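Local coordinates for protein Aln2 (Streptomyces sp. CM020, PDB 6P7L) that probably takes part in biosynthesis of the polyketide antibiotic alnumycin as a noncanonical SnoaL-like member of the NTF2 superfamily, its exact role being unsettled, at residues Y121-T125 and V135-C139; V40-Y44 and V116-Y120; E68-A72 and R157-R161. All blocks are in the same frame, centred on the assembly; numbering follows the deposited sequence.

Contact 1: residues Y121-T125 and V135-C139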
ATOM      1  N   TYR A 121       9.059   2.168  -1.512  1.00 12.18           N
ATOM      2  CA  TYR A 121       8.580   3.507  -1.780  1.00 12.67           C
ATOM      3  C   TYR A 121       7.872   4.050  -0.535  1.00 13.70           C
ATOM      4  O   TYR A 121       7.165   3.315   0.151  1.00 15.28           O
ATOM      5  CB  TYR A 121       7.568   3.498  -2.919  1.00 12.27           C
ATOM      6  CG  TYR A 121       8.063   2.982  -4.271  1.00 12.90           C
ATOM      7  CD1 TYR A 121       9.400   2.753  -4.512  1.00 13.38           C
ATOM      8  CD2 TYR A 121       7.169   2.746  -5.302  1.00 16.31           C
ATOM      9  CE1 TYR A 121       9.845   2.320  -5.766  1.00 14.08           C
ATOM     10  CE2 TYR A 121       7.588   2.299  -6.533  1.00 15.52           C
ATOM     11  CZ  TYR A 121       8.939   2.110  -6.761  1.00 16.91           C
ATOM     12  OH  TYR A 121       9.368   1.719  -8.007  1.00 18.33           O
ATOM     13  N   ALA A 122       7.993   5.349  -0.303  1.00 12.73           N
ATOM     14  CA  ALA A 122       7.279   6.001   0.781  1.00 12.66           C
ATOM     15  C   ALA A 122       6.828   7.393   0.378  1.00 13.16           C
ATOM     16  O   ALA A 122       7.487   8.092  -0.391  1.00 16.65           O
ATOM     17  CB  ALA A 122       8.121   6.093   2.064  1.00 15.02           C
ATOM     18  N   THR A 123       5.680   7.780   0.935  1.00 11.46           N
ATOM     19  CA  THR A 123       5.240   9.161   0.885  1.00 12.42           C
ATOM     20  C   THR A 123       4.492   9.461   2.171  1.00 16.36           C
ATOM     21  O   THR A 123       4.239   8.577   2.991  1.00 14.72           O
ATOM     22  CB  THR A 123       4.387   9.447  -0.347  1.00 15.59           C
ATOM     23  OG1 THR A 123       4.107  10.860  -0.401  1.00 22.02           O
ATOM     24  CG2 THR A 123       3.120   8.673  -0.308  1.00 19.07           C
ATOM     25  N   VAL A 124       4.213  10.737   2.363  1.00 14.38           N
ATOM     26  CA  VAL A 124       3.461  11.227   3.513  1.00 12.55           C
ATOM     27  C   VAL A 124       2.310  12.060   2.981  1.00 12.44           C
ATOM     28  O   VAL A 124       2.518  12.981   2.171  1.00 15.07           O
ATOM     29  CB  VAL A 124       4.344  12.042   4.467  1.00 16.96           C
ATOM     30  CG1 VAL A 124       3.527  12.576   5.609  1.00 18.77           C
ATOM     31  CG2 VAL A 124       5.455  11.153   4.986  1.00 18.37           C
ATOM     32  N   THR A 125       1.099  11.725   3.432  1.00 13.08           N
ATOM     33  CA  THR A 125      -0.040  12.611   3.247  1.00 12.02           C
ATOM     34  C   THR A 125      -0.185  13.466   4.499  1.00 13.62           C
ATOM     35  O   THR A 125       0.084  13.014   5.614  1.00 12.36           O
ATOM     36  CB  THR A 125      -1.344  11.855   2.965  1.00 15.33           C
ATOM     37  OG1 THR A 125      -1.624  10.940   4.010  1.00 17.43           O
ATOM     38  CG2 THR A 125      -1.267  11.057   1.629  1.00 20.95           C
ATOM     39  N   VAL A 135       0.222  15.868  -0.522  1.00 14.84           N
ATOM     40  CA  VAL A 135       1.053  14.681  -0.737  1.00 13.03           C
ATOM     41  C   VAL A 135       2.504  15.120  -0.863  1.00 17.34           C
ATOM     42  O   VAL A 135       2.847  15.899  -1.764  1.00 15.64           O
ATOM     43  CB  VAL A 135       0.602  13.880  -1.960  1.00 13.70           C
ATOM     44  CG1 VAL A 135       1.481  12.664  -2.156  1.00 17.41           C
ATOM     45  CG2 VAL A 135      -0.852  13.491  -1.843  1.00 26.34           C
ATOM     46  N   GLU A 136       3.347  14.623   0.034  1.00 15.87           N
ATOM     47  CA  GLU A 136       4.755  14.992   0.027  1.00 12.96           C
ATOM     48  C   GLU A 136       5.532  14.259  -1.069  1.00 14.97           C
ATOM     49  O   GLU A 136       5.108  13.203  -1.553  1.00 15.49           O
ATOM     50  CB  GLU A 136       5.358  14.733   1.400  1.00 16.66           C
ATOM     51  CG  GLU A 136       4.838  15.705   2.447  1.00 19.64           C
ATOM     52  CD  GLU A 136       5.697  15.747   3.710  1.00 20.40           C
ATOM     53  OE1 GLU A 136       6.507  14.808   3.897  1.00 26.98           O
ATOM     54  OE2 GLU A 136       5.561  16.720   4.482  1.00 27.83           O
ATOM     55  N   PRO A 137       6.666  14.826  -1.498  1.00 13.19           N
ATOM     56  CA  PRO A 137       7.472  14.160  -2.527  1.00 15.61           C
ATOM     57  C   PRO A 137       7.739  12.707  -2.153  1.00 13.42           C
ATOM     58  O   PRO A 137       8.045  12.368  -1.001  1.00 14.96           O
ATOM     59  CB  PRO A 137       8.767  14.983  -2.578  1.00 17.62           C
ATOM     60  CG  PRO A 137       8.502  16.220  -1.750  1.00 20.65           C
ATOM     61  CD  PRO A 137       7.255  16.094  -1.008  1.00 20.51           C
ATOM     62  N   THR A 138       7.662  11.837  -3.151  1.00 15.35           N
ATOM     63  CA  THR A 138       7.899  10.445  -2.849  1.00 13.84           C
ATOM     64  C   THR A 138       9.384  10.217  -2.569  1.00 15.75           C
ATOM     65  O   THR A 138      10.253  11.003  -2.949  1.00 16.14           O
ATOM     66  CB  THR A 138       7.395   9.576  -3.985  1.00 10.96           C
ATOM     67  OG1 THR A 138       7.975   9.998  -5.200  1.00 15.49           O
ATOM     68  CG2 THR A 138       5.900   9.694  -4.133  1.00 14.17           C
ATOM     69  N   CYS A 139       9.649   9.155  -1.815  1.00 12.29           N
ATOM     70  CA  CYS A 139      10.985   8.748  -1.410  1.00 12.97           C
ATOM     71  C   CYS A 139      11.212   7.286  -1.756  1.00 14.51           C
ATOM     72  O   CYS A 139      10.288   6.462  -1.745  1.00 14.49           O
ATOM     73  CB  CYS A 139      11.186   8.892   0.125  1.00 19.54           C
ATOM     74  SG  CYS A 139      11.145  10.591   0.720  1.00 24.40           S
TER

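Contact 2: residues V40-Y44 and V116-Y120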
ATOM      1  N   VAL A  40       7.994  -8.235   9.329  1.00 14.93           N
ATOM      2  CA  VAL A  40       8.403  -6.940   8.799  1.00 10.87           C
ATOM      3  C   VAL A  40       7.200  -6.019   8.608  1.00 14.53           C
ATOM      4  O   VAL A  40       7.245  -4.840   8.982  1.00 14.09           O
ATOM      5  CB  VAL A  40       9.193  -7.130   7.486  1.00 11.23           C
ATOM      6  CG1 VAL A  40       9.414  -5.797   6.768  1.00 14.35           C
ATOM      7  CG2 VAL A  40      10.532  -7.799   7.753  1.00 14.38           C
ATOM      8  N   THR A  41       6.099  -6.529   8.048  1.00 11.34           N
ATOM      9  CA  THR A  41       4.944  -5.646   7.857  1.00 13.60           C
ATOM     10  C   THR A  41       4.437  -5.120   9.189  1.00  9.98           C
ATOM     11  O   THR A  41       3.978  -3.971   9.281  1.00 13.68           O
ATOM     12  CB  THR A  41       3.775  -6.323   7.133  1.00 13.91           C
ATOM     13  OG1 THR A  41       3.110  -7.285   7.979  1.00 17.74           O
ATOM     14  CG2 THR A  41       4.215  -6.979   5.820  1.00 15.94           C
ATOM     15  N   GLN A  42       4.480  -5.955  10.219  1.00 12.46           N
ATOM     16  CA  GLN A  42       3.954  -5.558  11.528  1.00 12.98           C
ATOM     17  C   GLN A  42       4.904  -4.582  12.210  1.00 16.17           C
ATOM     18  O   GLN A  42       4.463  -3.650  12.889  1.00 13.74           O
ATOM     19  CB  GLN A  42       3.707  -6.792  12.403  1.00 15.62           C
ATOM     20  CG  GLN A  42       2.667  -7.734  11.802  1.00 20.65           C
ATOM     21  CD  GLN A  42       1.371  -7.008  11.515  1.00 16.61           C
ATOM     22  OE1 GLN A  42       0.622  -6.657  12.431  1.00 16.53           O
ATOM     23  NE2 GLN A  42       1.168  -6.668  10.239  1.00 15.85           N
ATOM     24  N   PHE A  43       6.216  -4.798  12.065  1.00 14.89           N
ATOM     25  CA  PHE A  43       7.183  -3.840  12.589  1.00 13.26           C
ATOM     26  C   PHE A  43       6.940  -2.444  12.021  1.00 15.14           C
ATOM     27  O   PHE A  43       6.876  -1.457  12.757  1.00 13.48           O
ATOM     28  CB  PHE A  43       8.597  -4.300  12.254  1.00 12.68           C
ATOM     29  CG  PHE A  43       9.661  -3.299  12.643  1.00 12.87           C
ATOM     30  CD1 PHE A  43      10.120  -3.205  13.941  1.00 21.96           C
ATOM     31  CD2 PHE A  43      10.201  -2.459  11.676  1.00 12.86           C
ATOM     32  CE1 PHE A  43      11.105  -2.291  14.267  1.00 23.70           C
ATOM     33  CE2 PHE A  43      11.151  -1.541  11.999  1.00 16.44           C
ATOM     34  CZ  PHE A  43      11.606  -1.455  13.301  1.00 20.20           C
ATOM     35  N   TYR A  44       6.793  -2.348  10.713  1.00 11.29           N
ATOM     36  CA  TYR A  44       6.668  -1.039  10.082  1.00 11.75           C
ATOM     37  C   TYR A  44       5.315  -0.386  10.384  1.00 11.81           C
ATOM     38  O   TYR A  44       5.242   0.838  10.585  1.00 13.03           O
ATOM     39  CB  TYR A  44       6.852  -1.190   8.581  1.00 10.53           C
ATOM     40  CG  TYR A  44       8.261  -1.302   8.094  1.00 11.66           C
ATOM     41  CD1 TYR A  44       9.247  -0.433   8.539  1.00 14.36           C
ATOM     42  CD2 TYR A  44       8.629  -2.299   7.210  1.00 17.90           C
ATOM     43  CE1 TYR A  44      10.548  -0.543   8.083  1.00 17.56           C
ATOM     44  CE2 TYR A  44       9.897  -2.381   6.737  1.00 12.50           C
ATOM     45  CZ  TYR A  44      10.864  -1.533   7.164  1.00 11.50           C
ATOM     46  OH  TYR A  44      12.156  -1.623   6.722  1.00 13.05           O
ATOM     47  N   VAL A 116      18.163  -8.169   8.094  1.00 16.49           N
ATOM     48  CA  VAL A 116      17.123  -7.972   7.093  1.00 15.67           C
ATOM     49  C   VAL A 116      17.340  -6.662   6.355  1.00 16.42           C
ATOM     50  O   VAL A 116      17.528  -5.612   6.977  1.00 20.31           O
ATOM     51  CB  VAL A 116      15.724  -7.999   7.739  1.00 16.69           C
ATOM     52  CG1 VAL A 116      14.696  -7.772   6.676  1.00 14.23           C
ATOM     53  CG2 VAL A 116      15.516  -9.300   8.491  1.00 22.17           C
ATOM     54  N   SER A 117      17.341  -6.715   5.025  1.00 15.56           N
ATOM     55  CA  SER A 117      17.463  -5.523   4.188  1.00 15.53           C
ATOM     56  C   SER A 117      16.134  -5.320   3.477  1.00 16.41           C
ATOM     57  O   SER A 117      15.598  -6.269   2.893  1.00 16.76           O
ATOM     58  CB  SER A 117      18.591  -5.676   3.150  1.00 16.36           C
ATOM     59  OG  SER A 117      19.857  -5.766   3.762  1.00 36.01           O
ATOM     60  N   THR A 118      15.616  -4.098   3.513  1.00 14.32           N
ATOM     61  CA  THR A 118      14.415  -3.767   2.764  1.00 13.71           C
ATOM     62  C   THR A 118      14.637  -2.524   1.901  1.00 13.86           C
ATOM     63  O   THR A 118      15.514  -1.687   2.156  1.00 14.30           O
ATOM     64  CB  THR A 118      13.200  -3.546   3.682  1.00 14.55           C
ATOM     65  OG1 THR A 118      13.369  -2.299   4.369  1.00 15.57           O
ATOM     66  CG2 THR A 118      13.006  -4.702   4.688  1.00 12.98           C
ATOM     67  N   SER A 119      13.829  -2.410   0.849  1.00 13.60           N
ATOM     68  CA  SER A 119      13.776  -1.217   0.008  1.00 13.70           C
ATOM     69  C   SER A 119      12.310  -1.021  -0.326  1.00 14.14           C
ATOM     70  O   SER A 119      11.570  -1.995  -0.544  1.00 16.27           O
ATOM     71  CB  SER A 119      14.629  -1.344  -1.266  1.00 19.44           C
ATOM     72  OG  SER A 119      13.985  -2.132  -2.270  1.00 23.40           O
ATOM     73  N   TYR A 120      11.886   0.231  -0.321  1.00 12.88           N
ATOM     74  CA  TYR A 120      10.472   0.484  -0.566  1.00 12.39           C
ATOM     75  C   TYR A 120      10.254   1.927  -0.977  1.00 12.42           C
ATOM     76  O   TYR A 120      11.133   2.784  -0.837  1.00 13.00           O
ATOM     77  CB  TYR A 120       9.634   0.179   0.663  1.00 11.83           C
ATOM     78  CG  TYR A 120      10.094   0.794   1.957  1.00 14.06           C
ATOM     79  CD1 TYR A 120      11.087   0.187   2.722  1.00 15.65           C
ATOM     80  CD2 TYR A 120       9.508   1.959   2.442  1.00 13.58           C
ATOM     81  CE1 TYR A 120      11.467   0.712   3.950  1.00 12.73           C
ATOM     82  CE2 TYR A 120       9.864   2.501   3.668  1.00 13.97           C
ATOM     83  CZ  TYR A 120      10.869   1.876   4.415  1.00 16.74           C
ATOM     84  OH  TYR A 120      11.250   2.405   5.631  1.00 15.33           O
TER

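Contact 3: residues E68-A72 and R157-R161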
ATOM      1  N   GLU A  68      21.983   4.329  12.407  1.00 17.77           N
ATOM      2  CA  GLU A  68      22.287   5.447  11.521  1.00 19.95           C
ATOM      3  C   GLU A  68      21.043   5.789  10.720  1.00 20.37           C
ATOM      4  O   GLU A  68      20.448   4.907  10.090  1.00 24.56           O
ATOM      5  CB  GLU A  68      23.433   5.114  10.572  1.00 23.94           C
ATOM      6  CG  GLU A  68      24.790   5.626  11.006  1.00 51.47           C
ATOM      7  CD  GLU A  68      25.927   4.973  10.237  1.00 80.57           C
ATOM      8  OE1 GLU A  68      26.930   4.586  10.872  1.00 85.78           O
ATOM      9  OE2 GLU A  68      25.814   4.848   8.999  1.00 79.84           O
ATOM     10  N   PHE A  69      20.645   7.061  10.763  1.00 16.53           N
ATOM     11  CA  PHE A  69      19.475   7.557  10.050  1.00 19.50           C
ATOM     12  C   PHE A  69      19.966   8.632   9.097  1.00 21.71           C
ATOM     13  O   PHE A  69      20.297   9.740   9.538  1.00 19.27           O
ATOM     14  CB  PHE A  69      18.435   8.114  11.028  1.00 21.98           C
ATOM     15  CG  PHE A  69      17.076   8.298  10.434  1.00 19.42           C
ATOM     16  CD1 PHE A  69      16.875   9.153   9.372  1.00 39.39           C
ATOM     17  CD2 PHE A  69      15.976   7.625  10.956  1.00 26.37           C
ATOM     18  CE1 PHE A  69      15.611   9.323   8.822  1.00 36.69           C
ATOM     19  CE2 PHE A  69      14.726   7.812  10.408  1.00 18.44           C
ATOM     20  CZ  PHE A  69      14.541   8.640   9.350  1.00 19.38           C
ATOM     21  N   ARG A  70      19.946   8.334   7.799  1.00 18.81           N
ATOM     22  CA  ARG A  70      20.490   9.229   6.785  1.00 20.83           C
ATOM     23  C   ARG A  70      19.335   9.911   6.074  1.00 21.49           C
ATOM     24  O   ARG A  70      18.604   9.283   5.288  1.00 22.39           O
ATOM     25  CB  ARG A  70      21.391   8.480   5.802  1.00 23.44           C
ATOM     26  CG  ARG A  70      22.226   9.409   4.975  1.00 75.10           C
ATOM     27  CD  ARG A  70      23.196   8.643   4.348  1.00116.57           C
ATOM     28  NE  ARG A  70      24.170   7.971   5.241  1.00129.19           N
ATOM     29  CZ  ARG A  70      25.400   8.419   5.530  1.00118.78           C
ATOM     30  NH1 ARG A  70      25.848   9.566   5.019  1.00104.14           N
ATOM     31  NH2 ARG A  70      26.187   7.717   6.335  1.00117.36           N
ATOM     32  N   LEU A  71      19.280  11.225   6.265  1.00 28.49           N
ATOM     33  CA  LEU A  71      18.248  12.108   5.788  1.00 57.41           C
ATOM     34  C   LEU A  71      18.450  12.355   4.305  1.00 41.84           C
ATOM     35  O   LEU A  71      19.557  12.205   3.759  1.00 33.81           O
ATOM     36  CB  LEU A  71      18.305  13.435   6.560  1.00 73.22           C
ATOM     37  CG  LEU A  71      17.959  13.446   8.055  1.00 53.78           C
ATOM     38  CD1 LEU A  71      18.294  14.795   8.700  1.00 48.34           C
ATOM     39  CD2 LEU A  71      16.498  13.137   8.254  1.00 62.46           C
ATOM     40  N   ALA A  72      17.376  12.824   3.678  1.00 28.22           N
ATOM     41  CA  ALA A  72      17.420  13.053   2.237  1.00 31.32           C
ATOM     42  C   ALA A  72      18.581  13.968   1.841  1.00 77.38           C
ATOM     43  O   ALA A  72      19.225  13.768   0.802  1.00 40.19           O
ATOM     44  CB  ALA A  72      16.085  13.627   1.769  1.00 48.90           C
ATOM     45  N   ARG A 157      18.598   3.467   8.294  1.00 13.56           N
ATOM     46  CA  ARG A 157      17.547   3.938   7.400  1.00 14.67           C
ATOM     47  C   ARG A 157      18.195   4.984   6.493  1.00 14.77           C
ATOM     48  O   ARG A 157      18.837   5.916   6.996  1.00 16.39           O
ATOM     49  CB  ARG A 157      16.370   4.538   8.168  1.00 16.71           C
ATOM     50  CG  ARG A 157      15.326   5.181   7.273  1.00 13.84           C
ATOM     51  CD  ARG A 157      13.941   5.281   7.889  1.00 13.67           C
ATOM     52  NE  ARG A 157      13.425   3.952   8.106  1.00 14.84           N
ATOM     53  CZ  ARG A 157      12.474   3.613   8.977  1.00 17.27           C
ATOM     54  NH1 ARG A 157      11.861   4.542   9.713  1.00 15.39           N
ATOM     55  NH2 ARG A 157      12.149   2.326   9.098  1.00 17.77           N
ATOM     56  N   VAL A 158      18.036   4.836   5.179  1.00 12.49           N
ATOM     57  CA  VAL A 158      18.564   5.810   4.209  1.00 12.71           C
ATOM     58  C   VAL A 158      17.414   6.241   3.308  1.00 17.52           C
ATOM     59  O   VAL A 158      16.800   5.402   2.643  1.00 16.31           O
ATOM     60  CB  VAL A 158      19.704   5.213   3.368  1.00 19.76           C
ATOM     61  CG1 VAL A 158      20.205   6.221   2.314  1.00 27.90           C
ATOM     62  CG2 VAL A 158      20.863   4.745   4.260  1.00 24.12           C
ATOM     63  N   ILE A 159      17.120   7.532   3.279  1.00 15.62           N
ATOM     64  CA  ILE A 159      16.002   8.084   2.517  1.00 19.75           C
ATOM     65  C   ILE A 159      16.562   8.851   1.323  1.00 15.45           C
ATOM     66  O   ILE A 159      17.395   9.746   1.501  1.00 18.40           O
ATOM     67  CB  ILE A 159      15.147   9.011   3.397  1.00 21.90           C
ATOM     68  CG1 ILE A 159      14.505   8.189   4.525  1.00 24.00           C
ATOM     69  CG2 ILE A 159      14.102   9.717   2.573  1.00 22.01           C
ATOM     70  CD1 ILE A 159      13.962   9.023   5.640  1.00 49.39           C
ATOM     71  N   GLU A 160      16.127   8.498   0.111  1.00 15.32           N
ATOM     72  CA  GLU A 160      16.457   9.259  -1.094  1.00 19.25           C
ATOM     73  C   GLU A 160      15.166   9.930  -1.545  1.00 14.98           C
ATOM     74  O   GLU A 160      14.185   9.237  -1.846  1.00 15.73           O
ATOM     75  CB  GLU A 160      17.028   8.355  -2.194  1.00 22.09           C
ATOM     76  CG  GLU A 160      18.424   7.833  -1.854  1.00 74.41           C
ATOM     77  CD  GLU A 160      19.044   7.028  -2.970  1.00116.62           C
ATOM     78  OE1 GLU A 160      18.551   7.114  -4.114  1.00140.03           O
ATOM     79  OE2 GLU A 160      20.032   6.313  -2.705  1.00126.32           O
ATOM     80  N   ARG A 161      15.140  11.262  -1.543  1.00 15.54           N
ATOM     81  CA  ARG A 161      13.921  11.975  -1.900  1.00 12.71           C
ATOM     82  C   ARG A 161      13.870  12.210  -3.400  1.00 15.38           C
ATOM     83  O   ARG A 161      14.845  12.694  -3.994  1.00 16.50           O
ATOM     84  CB  ARG A 161      13.810  13.300  -1.149  1.00 20.69           C
ATOM     85  CG  ARG A 161      12.377  13.485  -0.654  1.00 35.85           C
ATOM     86  CD  ARG A 161      12.271  14.565   0.345  1.00 37.17           C
ATOM     87  NE  ARG A 161      12.269  15.853  -0.329  1.00 30.28           N
ATOM     88  CZ  ARG A 161      12.482  17.012   0.272  1.00 41.10           C
ATOM     89  NH1 ARG A 161      12.723  17.050   1.573  1.00 39.98           N
ATOM     90  NH2 ARG A 161      12.449  18.125  -0.436  1.00 33.32           N
TER
HETATM   91  O   HOH W   1      17.707  12.549  -1.282  1.00 21.53           O

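Contact 1: residues Y121-T125 and V135-C139
Ala122 and Cys139 face each other as an antiparallel hydrogen-bonded pair: Ala122 N gives a bond of 2.9 Å to Cys139 O, and Cys139 N returns one of 2.8 Å to Ala122 O. Two residues on, Glu136 N donates to Val124 O at 2.8 Å, a bond that is the straightest of the three backbone bonds, with 171° at the hydrogen. Between these anchor points the strand pattern lapses, and a side chain takes over. Thr123 OG1 donates to Glu136 O at 2.8 Å, coming in tilted 33° from the carbonyl plane. With OG1 anti to the backbone N (chi1 -174°), the hydroxyl branch is the one turned to the 135-139 backbone. Counting from Ala122-Cys139 to the non-hydrogen-bonded pair Thr125-Val135, the 135-139 side holds one residue more than its partner, and this extra residue shifts the register by one around Pro137.

Packing follows the same division. Val135 CG1 lies 3.6 Å from Thr123 OG1, and Thr138 CG2 stands 4.1 Å from Thr123 CB, so one methyl meets the hydroxyl and another meets CB. Glu136 and Val124 run alongside each other, with Glu136 OE1 3.6 Å from Val124 CB. That carboxylate is held by a salt bridge to Arg93, while Thr138 OG1 bonds Asp162 and Thr127 of the second subunit. The Tyr121 ring leads away from 135-139, its OH bonding Asp52 of the second subunit.

The chemistry implies a hairpin, strands 116-127 and 133-148, whose interruption is bridged by a buried threonine hydroxyl: Thr123 binds a main-chain carbonyl of the irregular stretch, while Tyr121 OH and Thr138 OG1 reach the second subunit.

Contact 2: residues V40-Y44 and V116-Y120
Tyr44 and Val40, one turn apart on helix 34-52, meet alternate residues of strand 116-127 in a buried helix-on-sheet contact. The backbones stay well separated, with segment axes 12.1 Å apart and their directions at 67°, so side chains alone span the gap. Val116, Thr118 and Tyr120 all point toward the helix.

The polar core is the bond from Thr118 OG1 to Tyr44 OH, 2.7 Å, in which the threonine is the donor and sits at the edge of the tyrosine ring, near its plane. The two side chains come from opposite directions. Thr118 OG1 occupies the position between the backbone N and the carbonyl carbon (chi1 72°), which turns it to the phenol while CG2 is left for Val40 CG1, 4.3 Å away. Tyr44 OH also bonds Asp143 of strand 133-148, and Tyr120 OH uses the same carboxylate oxygen, OD2, so one acid gathers both phenols.

Tyr120 adds an oblique aromatic pair: ring centroids of Tyr44 and Tyr120 are 5.3 Å apart with planes at 58°, and Tyr120 CE1 comes 3.7 Å from Tyr44 OH. At the other end, Val40 CG2 touches Val116 CG1 at 4.3 Å. Met106 of strand 98-110 packs on Val40, Tyr44 and Tyr120, adding a further apolar neighbour.

A long N-terminal helix laid on the inner side of a curved sheet is characteristic of the NTF2-like cone fold. The phenols and Asp143 probably line the interior of that cone, consistent with a bound glycerol about 6 Å from the Tyr120 side chain.

Contact 3: residues E68-A72 and R157-R161
Glu68 opens the contact through its carbonyl, whose O receives Arg157 N at 3.0 Å. Its carboxylate stays on its own strand, OE2 making a long salt bridge with the poorly ordered Arg70.

Phe69 pairs with Arg157 in the parallel ladder, and their side chains run alongside each other. Arg157 CG lies over one ring face, 4.2 Å from the Phe69 centroid, a CH-pi contact, and Arg157 CD is 3.7 Å from Phe69 CE2. The chain bends about CG-CD (chi3 -65°), where these two methylenes lie against the ring; its guanidinium plane ends 75° from the ring plane. Phe69 CE1 also meets Ile159 CD1 at 3.6 Å.

Arg70 supplies the two bonds that straddle Val158: Arg70 N donates to Arg157 O at 2.8 Å, straight at 180°, and Arg70 O accepts Ile159 N at 3.1 Å. Past Leu71, which turns away, the ladder has ended. Ala72 keeps touch by a CA-H...O contact to Ile159 O and by CB, 3.7 Å from Arg161 CB. A water links the two backbones here, donating to Ala72 O and accepting from Arg161 N, just where Arg161 takes the N-cap position of helix 162-168.

The guanidinium of Arg157 is held by Asp143 and Gln47, and NH1 bonds a glycerol. Strands 67-70 and 151-161 thus form the parallel pair of a mixed sheet, as in the NTF2-like fold, with Phe69 resting on an arginine that borders the probable interior pocket.

How the contacts relate
Contacts 1 and 3 pair strands of one mixed sheet, and contact 2 lays helix 34-52 on it. Contacts 1 and 2 use consecutive parts of strand 116-127, their centres about 17 Å apart, without touching beyond that continuity. Contact 1 meets contact 3 through the neighbouring strands 133-148 and 151-161, where Cys139 SG packs 3.4 Å from Arg161 CG; those centres are about 13 Å apart. Contacts 2 and 3, about 15 Å apart, join where Arg157 NH2 lies 3.4 Å from Tyr44 CE1, with Asp143 as their common partner. Bound glycerol, probably from the crystallisation liquor, lies about 3 Å from the Arg157 side chain, 4 Å from that of Ala122 and 6 Å from that of Tyr120, and may mark a pocket bordered by these residues.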